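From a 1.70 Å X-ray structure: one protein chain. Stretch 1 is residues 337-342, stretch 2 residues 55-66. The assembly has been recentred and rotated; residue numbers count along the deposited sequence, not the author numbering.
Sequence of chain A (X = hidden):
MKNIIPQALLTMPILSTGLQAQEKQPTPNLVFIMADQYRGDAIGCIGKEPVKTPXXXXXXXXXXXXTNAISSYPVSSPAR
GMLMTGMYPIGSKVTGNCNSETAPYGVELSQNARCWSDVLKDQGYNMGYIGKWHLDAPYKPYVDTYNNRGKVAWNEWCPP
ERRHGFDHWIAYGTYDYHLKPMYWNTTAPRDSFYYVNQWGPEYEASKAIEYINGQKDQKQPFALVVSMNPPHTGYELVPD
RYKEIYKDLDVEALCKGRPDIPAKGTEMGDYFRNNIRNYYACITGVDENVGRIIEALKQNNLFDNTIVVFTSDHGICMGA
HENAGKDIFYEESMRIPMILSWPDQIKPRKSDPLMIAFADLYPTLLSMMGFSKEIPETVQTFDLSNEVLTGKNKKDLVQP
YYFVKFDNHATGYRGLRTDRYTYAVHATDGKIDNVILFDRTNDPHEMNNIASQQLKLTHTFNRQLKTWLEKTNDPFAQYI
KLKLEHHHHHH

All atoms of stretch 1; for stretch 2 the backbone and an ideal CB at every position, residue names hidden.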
# COMPACT_ATOMS: atom_id res chain seq x y z
N PRO A 337 -21.45 12.68 8.22
CA PRO A 337 -22.68 12.09 8.73
C PRO A 337 -22.88 12.67 10.13
O PRO A 337 -21.91 13.09 10.77
CB PRO A 337 -22.37 10.60 8.77
CG PRO A 337 -20.91 10.57 9.05
CD PRO A 337 -20.39 11.66 8.12
N MSE A 338 -24.12 12.71 10.58
CA MSE A 338 -24.43 13.24 11.90
C MSE A 338 -25.79 12.68 12.27
O MSE A 338 -26.83 13.26 11.95
CB MSE A 338 -24.47 14.77 11.84
CG MSE A 338 -24.80 15.47 13.14
SE MSE A 338 -23.37 15.41 14.43
CE MSE A 338 -22.12 16.66 13.59
N ILE A 339 -25.77 11.53 12.94
CA ILE A 339 -26.98 10.85 13.38
C ILE A 339 -26.98 10.87 14.91
O ILE A 339 -25.97 10.53 15.53
CB ILE A 339 -27.00 9.39 12.89
CG1 ILE A 339 -26.97 9.34 11.37
CG2 ILE A 339 -28.26 8.68 13.41
CD1 ILE A 339 -26.85 7.95 10.80
N LEU A 340 -28.10 11.25 15.50
CA LEU A 340 -28.19 11.31 16.95
C LEU A 340 -29.50 10.72 17.44
O LEU A 340 -30.56 10.94 16.85
CB LEU A 340 -28.06 12.77 17.41
CG LEU A 340 -27.88 13.10 18.89
CD1 LEU A 340 -27.29 14.50 19.01
CD2 LEU A 340 -29.21 13.02 19.62
N SER A 341 -29.42 9.95 18.52
CA SER A 341 -30.61 9.35 19.10
C SER A 341 -30.58 9.52 20.61
O SER A 341 -29.52 9.55 21.23
CB SER A 341 -30.70 7.86 18.76
OG SER A 341 -29.68 7.11 19.39
N TRP A 342 -31.77 9.65 21.19
CA TRP A 342 -31.96 9.80 22.63
C TRP A 342 -33.46 9.61 22.80
O TRP A 342 -34.21 10.57 22.99
CB TRP A 342 -31.54 11.19 23.11
CG TRP A 342 -31.60 11.35 24.61
CD1 TRP A 342 -31.76 10.35 25.53
CD2 TRP A 342 -31.52 12.57 25.36
NE1 TRP A 342 -31.77 10.87 26.81
CE2 TRP A 342 -31.62 12.23 26.73
CE3 TRP A 342 -31.36 13.92 25.00
CZ2 TRP A 342 -31.57 13.20 27.74
CZ3 TRP A 342 -31.31 14.87 26.02
CH2 TRP A 342 -31.42 14.51 27.37
N UNK A 55 -27.56 -0.72 9.88
CA UNK A 55 -27.56 -0.36 11.29
C UNK A 55 -27.65 1.14 11.53
O UNK A 55 -28.33 1.59 12.45
CB UNK A 55 -26.30 -0.91 11.96
N UNK A 56 -26.99 1.92 10.69
CA UNK A 56 -27.06 3.37 10.82
C UNK A 56 -28.44 3.84 10.37
O UNK A 56 -28.96 4.82 10.90
CB UNK A 56 -25.96 4.05 10.01
N UNK A 57 -29.03 3.14 9.40
CA UNK A 57 -30.37 3.51 8.94
C UNK A 57 -31.35 3.30 10.10
O UNK A 57 -32.24 4.12 10.32
CB UNK A 57 -30.78 2.69 7.72
N UNK A 58 -31.17 2.20 10.82
CA UNK A 58 -32.03 1.88 11.96
C UNK A 58 -31.84 2.92 13.06
O UNK A 58 -32.80 3.41 13.65
CB UNK A 58 -31.73 0.48 12.49
N UNK A 59 -30.58 3.27 13.33
CA UNK A 59 -30.28 4.27 14.35
C UNK A 59 -30.95 5.59 13.99
O UNK A 59 -31.55 6.25 14.84
CB UNK A 59 -28.77 4.46 14.50
N UNK A 60 -30.86 5.96 12.72
CA UNK A 60 -31.45 7.20 12.24
C UNK A 60 -32.97 7.20 12.42
O UNK A 60 -33.56 8.21 12.79
CB UNK A 60 -31.09 7.42 10.77
N UNK A 61 -33.59 6.05 12.17
CA UNK A 61 -35.04 5.93 12.30
C UNK A 61 -35.49 6.07 13.74
O UNK A 61 -36.66 6.37 14.01
CB UNK A 61 -35.51 4.59 11.74
N UNK A 62 -34.58 5.84 14.68
CA UNK A 62 -34.92 5.95 16.09
C UNK A 62 -34.48 7.31 16.64
O UNK A 62 -34.63 7.59 17.83
CB UNK A 62 -34.27 4.81 16.89
N UNK A 63 -33.95 8.15 15.76
CA UNK A 63 -33.49 9.47 16.17
C UNK A 63 -33.57 10.52 15.08
O UNK A 63 -34.57 10.63 14.38
CB UNK A 63 -32.05 9.38 16.67
N UNK A 64 -32.49 11.28 14.93
CA UNK A 64 -32.44 12.35 13.93
C UNK A 64 -31.25 12.17 12.99
O UNK A 64 -30.16 11.79 13.41
CB UNK A 64 -32.36 13.72 14.61
N UNK A 65 -31.48 12.48 11.72
CA UNK A 65 -30.44 12.38 10.71
C UNK A 65 -30.20 13.80 10.20
O UNK A 65 -31.05 14.36 9.50
CB UNK A 65 -30.83 11.42 9.58
N UNK A 66 -29.07 14.39 10.56
CA UNK A 66 -28.73 15.74 10.13
C UNK A 66 -28.04 15.67 8.77
O UNK A 66 -26.83 15.49 8.68
CB UNK A 66 -27.84 16.44 11.16

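Position 55 opens the visible helix, and its ideal CB finds nothing of stretch 1 within 5.5 Å; stretch 1 sets no preference, and the residue is His55. Position 56 points sideways, its ideal CB 4.1 Å from Ile339 CD1. A methyl group there favours an apolar side chain, aliphatic or aromatic. Leu56 is found, its CB 4.1 Å from Ile339 CD1.

Positions 57 and 58 have no atom of stretch 1 near their ideal CB atoms, so polar or charged residues would serve; they are Asp57 and Lys58.

Position 59 lies one helical turn after 56. Its ideal CB is 4.4 Å from Ile339 CG2, and although CA-to-CB runs sideways there is room to grow toward Ser341. A medium aliphatic chain suits. Leu59 (t, p) places CG 3.9 Å from Ile339 CG2 and CD1 3.5 Å from Ser341 OG.

At position 60 the backbone itself comes close: CA is 3.7 Å from Ile339 CG2, and the ideal CB 4.1 Å from the same methyl. A small apolar residue is enough to make this contact, though the distances alone do not exclude a larger one. Ala60 supplies just its methyl.

Position 61 points away and is free; Ser61 turns its OG back to Lys58 O (2.6 Å). Position 62 follows the helix, its ideal CB 5.1 Å from Ser341 CB, a loose constraint that many residues meet. Glu62 leads its side chain away, while its O accepts from water 1 (2.7 Å), which in turn accepts from Trp342 N (2.9 Å).

Position 63 is decisive. An ideal CB would sit 2.2 Å from Leu340 O and 2.8 Å from Ser341 CA, both clashes, and phi/psi of -151/-133 also favours glycine. Gly63 brings its CA to 3.3 Å from Leu340 O in a CA-H...O contact.

Position 64 pairs antiparallel with Leu340: N donates to Leu340 O (2.7 Å, 166°), and O accepts from Leu340 N (3.0 Å, 164°). Its CB shares a sheet face with Leu340, so beta-branched or other apolar residues suit. Ile64, with chi1 m, puts a beta-branched side chain on that face; its ideal CB lies 4.0 Å from Leu340 O.

Position 65 is the non-hydrogen-bonded partner of Ile339 and shares its face of the sheet, opposite the face of Ile64 and Leu340. Its ideal CB, 4.7 Å from Ile339 CG1, would accept apolar or modest polar chains. Asn65 (chi1 t) brings ND2 to 3.7 Å from that CG1.

At position 66, N donates to Met338 O (2.9 Å, 162°), and the selenomethionine side chain offers an apolar surface. A large apolar residue suits; Phe66 sets CD2 3.6 Å from Met338 CG.

Stretch 2 (55-66) HLDKLASEGINF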
# COMPACT_ATOMS: atom_id res chain seq x y z
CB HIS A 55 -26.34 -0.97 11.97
CG HIS A 55 -26.32 -2.47 11.90
ND1 HIS A 55 -27.19 -3.25 12.62
CD2 HIS A 55 -25.57 -3.32 11.16
CE1 HIS A 55 -27.00 -4.52 12.32
NE2 HIS A 55 -26.02 -4.59 11.43
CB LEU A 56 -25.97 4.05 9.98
CG LEU A 56 -24.55 3.87 10.52
CD1 LEU A 56 -23.55 4.51 9.57
CD2 LEU A 56 -24.45 4.50 11.91
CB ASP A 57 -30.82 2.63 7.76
CG ASP A 57 -30.07 2.92 6.48
OD1 ASP A 57 -29.28 3.90 6.44
OD2 ASP A 57 -30.27 2.17 5.50
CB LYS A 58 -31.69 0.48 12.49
CG LYS A 58 -32.51 0.04 13.69
CD LYS A 58 -34.00 -0.06 13.38
CE LYS A 58 -34.78 -0.55 14.59
NZ LYS A 58 -36.25 -0.61 14.32
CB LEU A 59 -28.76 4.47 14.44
CG LEU A 59 -28.27 5.44 15.52
CD1 LEU A 59 -28.62 4.89 16.90
CD2 LEU A 59 -26.76 5.61 15.38
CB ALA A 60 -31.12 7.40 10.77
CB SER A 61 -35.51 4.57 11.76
OG SER A 61 -35.17 3.53 12.65
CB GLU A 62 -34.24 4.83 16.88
CG GLU A 62 -34.64 3.43 16.44
CD GLU A 62 -34.10 2.35 17.35
OE1 GLU A 62 -34.58 2.26 18.50
OE2 GLU A 62 -33.21 1.59 16.92
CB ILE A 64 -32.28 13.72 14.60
CG1 ILE A 64 -33.29 13.88 15.74
CG2 ILE A 64 -32.47 14.83 13.56
CD1 ILE A 64 -32.90 14.96 16.73
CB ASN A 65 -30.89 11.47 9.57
CG ASN A 65 -29.78 11.14 8.59
OD1 ASN A 65 -30.01 10.51 7.56
ND2 ASN A 65 -28.56 11.57 8.91
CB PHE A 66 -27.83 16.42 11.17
CG PHE A 66 -28.55 16.77 12.44
CD1 PHE A 66 -29.46 17.82 12.47
CD2 PHE A 66 -28.32 16.05 13.61
CE1 PHE A 66 -30.14 18.15 13.65
CE2 PHE A 66 -28.99 16.37 14.80
CZ PHE A 66 -29.90 17.43 14.82
O HOH W 1 -34.29 9.56 19.70
O HOH W 2 -26.19 12.73 8.64
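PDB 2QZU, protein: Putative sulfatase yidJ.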